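Local coordinates for putative large adhesion protein (Lap) involved in biofilm formation (Marinobacter hydrocarbonoclasticus ATCC 49840, PDB 6M8M) that binds glucose in a calcium-containing pocket of its PA14 domain, as part of a large RTX adhesin thought to act in biofilm formation, at residues G138-V143 and V148-G153. Residues are numbered along the deposited sequence; the frame is centred on the assembly and turned at random.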
loop_
_atom_site.group_PDB
_atom_site.type_symbol
_atom_site.label_atom_id
_atom_site.label_comp_id
_atom_site.label_asym_id
_atom_site.label_seq_id
_atom_site.Cartn_x
_atom_site.Cartn_y
_atom_site.Cartn_z
ATOM N N GLY A 138 -6.617 0.630 7.045
ATOM C CA GLY A 138 -5.693 1.721 7.250
ATOM C C GLY A 138 -4.443 1.655 6.393
ATOM O O GLY A 138 -4.184 0.687 5.688
ATOM N N TYR A 139 -3.655 2.718 6.504
ATOM C CA TYR A 139 -2.447 2.833 5.703
ATOM C C TYR A 139 -1.589 3.981 6.211
ATOM O O TYR A 139 -2.054 4.873 6.930
ATOM C CB TYR A 139 -2.747 3.084 4.208
ATOM C CG TYR A 139 -3.576 4.328 4.025
ATOM C CD1 TYR A 139 -4.947 4.275 4.166
ATOM C CD2 TYR A 139 -2.994 5.571 3.799
ATOM C CE1 TYR A 139 -5.728 5.400 4.065
ATOM C CE2 TYR A 139 -3.779 6.729 3.709
ATOM C CZ TYR A 139 -5.147 6.626 3.849
ATOM O OH TYR A 139 -5.937 7.763 3.768
ATOM N N ARG A 140 -0.329 3.967 5.780
ATOM C CA ARG A 140 0.570 5.101 5.931
ATOM C C ARG A 140 1.450 5.175 4.694
ATOM O O ARG A 140 1.972 4.143 4.248
ATOM C CB ARG A 140 1.456 4.985 7.168
ATOM C CG ARG A 140 2.430 6.178 7.261
ATOM C CD ARG A 140 3.265 6.164 8.506
ATOM N NE ARG A 140 2.454 6.496 9.665
ATOM C CZ ARG A 140 2.881 6.395 10.911
ATOM N NH1 ARG A 140 4.107 5.949 11.165
ATOM N NH2 ARG A 140 2.072 6.709 11.902
ATOM N N ILE A 141 1.624 6.377 4.153
ATOM C CA ILE A 141 2.580 6.660 3.086
ATOM C C ILE A 141 3.668 7.563 3.649
ATOM O O ILE A 141 3.373 8.604 4.243
ATOM C CB ILE A 141 1.914 7.355 1.880
ATOM C CG1 ILE A 141 0.698 6.557 1.407
ATOM C CG2 ILE A 141 2.950 7.577 0.779
ATOM C CD1 ILE A 141 0.053 7.076 0.146
ATOM N N GLU A 142 4.912 7.172 3.452
ATOM C CA GLU A 142 6.071 7.972 3.825
ATOM C C GLU A 142 6.908 8.260 2.589
ATOM O O GLU A 142 7.102 7.382 1.741
ATOM C CB GLU A 142 6.922 7.228 4.858
ATOM C CG GLU A 142 6.256 7.099 6.210
ATOM C CD GLU A 142 6.997 6.182 7.169
ATOM O OE1 GLU A 142 7.969 5.524 6.738
ATOM O OE2 GLU A 142 6.600 6.123 8.355
ATOM N N VAL A 143 7.387 9.492 2.467
ATOM C CA VAL A 143 8.299 9.894 1.400
ATOM C C VAL A 143 9.548 10.413 2.081
ATOM O O VAL A 143 9.469 11.305 2.937
ATOM C CB VAL A 143 7.680 10.949 0.479
ATOM C CG1 VAL A 143 8.739 11.522 -0.465
ATOM C CG2 VAL A 143 6.536 10.334 -0.321
ATOM N N VAL A 148 3.359 11.411 4.839
ATOM C CA VAL A 148 2.664 12.348 3.966
ATOM C C VAL A 148 1.202 11.992 3.774
ATOM O O VAL A 148 0.455 12.791 3.196
ATOM C CB VAL A 148 3.365 12.512 2.600
ATOM C CG1 VAL A 148 4.808 13.012 2.787
ATOM C CG2 VAL A 148 3.345 11.222 1.800
ATOM N N ALA A 149 0.766 10.807 4.187
ATOM C CA ALA A 149 -0.650 10.457 4.155
ATOM C C ALA A 149 -0.850 9.288 5.097
ATOM O O ALA A 149 0.029 8.426 5.194
ATOM C CB ALA A 149 -1.105 10.050 2.746
ATOM N N GLU A 150 -1.990 9.243 5.774
ATOM C CA GLU A 150 -2.268 8.071 6.600
ATOM C C GLU A 150 -3.722 8.068 7.031
ATOM O O GLU A 150 -4.342 9.121 7.213
ATOM C CB GLU A 150 -1.368 7.968 7.831
ATOM C CG GLU A 150 -1.631 9.033 8.845
ATOM C CD GLU A 150 -0.831 8.856 10.124
ATOM O OE1 GLU A 150 -0.856 9.804 10.939
ATOM O OE2 GLU A 150 -0.184 7.811 10.305
ATOM N N TYR A 151 -4.240 6.875 7.248
ATOM C CA TYR A 151 -5.428 6.676 8.077
ATOM C C TYR A 151 -5.033 5.580 9.060
ATOM O O TYR A 151 -4.920 4.405 8.693
ATOM C CB TYR A 151 -6.674 6.297 7.324
ATOM C CG TYR A 151 -7.821 6.282 8.315
ATOM C CD1 TYR A 151 -8.446 7.462 8.689
ATOM C CD2 TYR A 151 -8.234 5.110 8.929
ATOM C CE1 TYR A 151 -9.477 7.466 9.632
ATOM C CE2 TYR A 151 -9.268 5.117 9.870
ATOM C CZ TYR A 151 -9.866 6.285 10.208
ATOM O OH TYR A 151 -10.877 6.251 11.145
ATOM N N ASN A 152 -4.762 5.987 10.295
ATOM C CA ASN A 152 -4.193 5.076 11.280
ATOM C C ASN A 152 -5.345 4.458 12.064
ATOM O O ASN A 152 -5.676 4.880 13.169
ATOM C CB ASN A 152 -3.208 5.818 12.177
ATOM C CG ASN A 152 -2.285 4.869 12.883
ATOM O OD1 ASN A 152 -2.592 3.680 13.000
ATOM N ND2 ASN A 152 -1.147 5.366 13.343
ATOM N N GLY A 153 -5.996 3.468 11.475
ATOM C CA GLY A 153 -7.150 2.848 12.094
ATOM C C GLY A 153 -7.904 2.002 11.088
ATOM O O GLY A 153 -7.540 1.892 9.907
#
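The Y139 ring lies against the backbone of the partner strand: with CG held between its own backbone N and carbonyl carbon (chi1 58°), the ring turns across toward that strand, and one face carries the Y151 N, 3.5 Å from Y139 CZ and offset toward the rim. Y151 CB packs against Y139 CE1 at 3.5 Å, while the Y151 ring leads away. Beside it the two tyrosines, an antiparallel hydrogen-bonded pair, exchange backbone bonds, N to O in each direction.

At the other end, V148 is one half of a classic beta bulge. V148 and A149 both face I141, whose O takes a nearly straight bond from V148 N (2.9 Å, 176°) and a weak one from A149 N (3.4 Å). I141 N answers with a bond to A149 O (2.8 Å). V148 CG2 meets I141 CG2 at 3.8 Å and also touches V143 CG2, and I141 CD1 reaches A149 CB, so the bulge end is packed by aliphatic contacts.

The opposite face of the hairpin is polar. R140 and E150, a non-hydrogen-bonded pair, run side by side, and the arginine bends at chi3 (-72°) to present NE and NH2 side-on to one oxygen, E150 OE2. NH2 comes to its syn lone pair, NE from above the carboxylate plane. The salt bridge ties the two strands together on the face where both residues are partly exposed, and R140 NH1 has a long contact with E142 OE2.

The hairpin 139-143/146-151 lies in the PA14 domain at the border of its larger antiparallel sheet, where 139-143 also pairs with 174-181. Y139 packs on V133 of strand 128-136 in the second sheet, V148 on F131, and I141 on both; N152 OD1 accepts from V57 N at the start of helix 57-66.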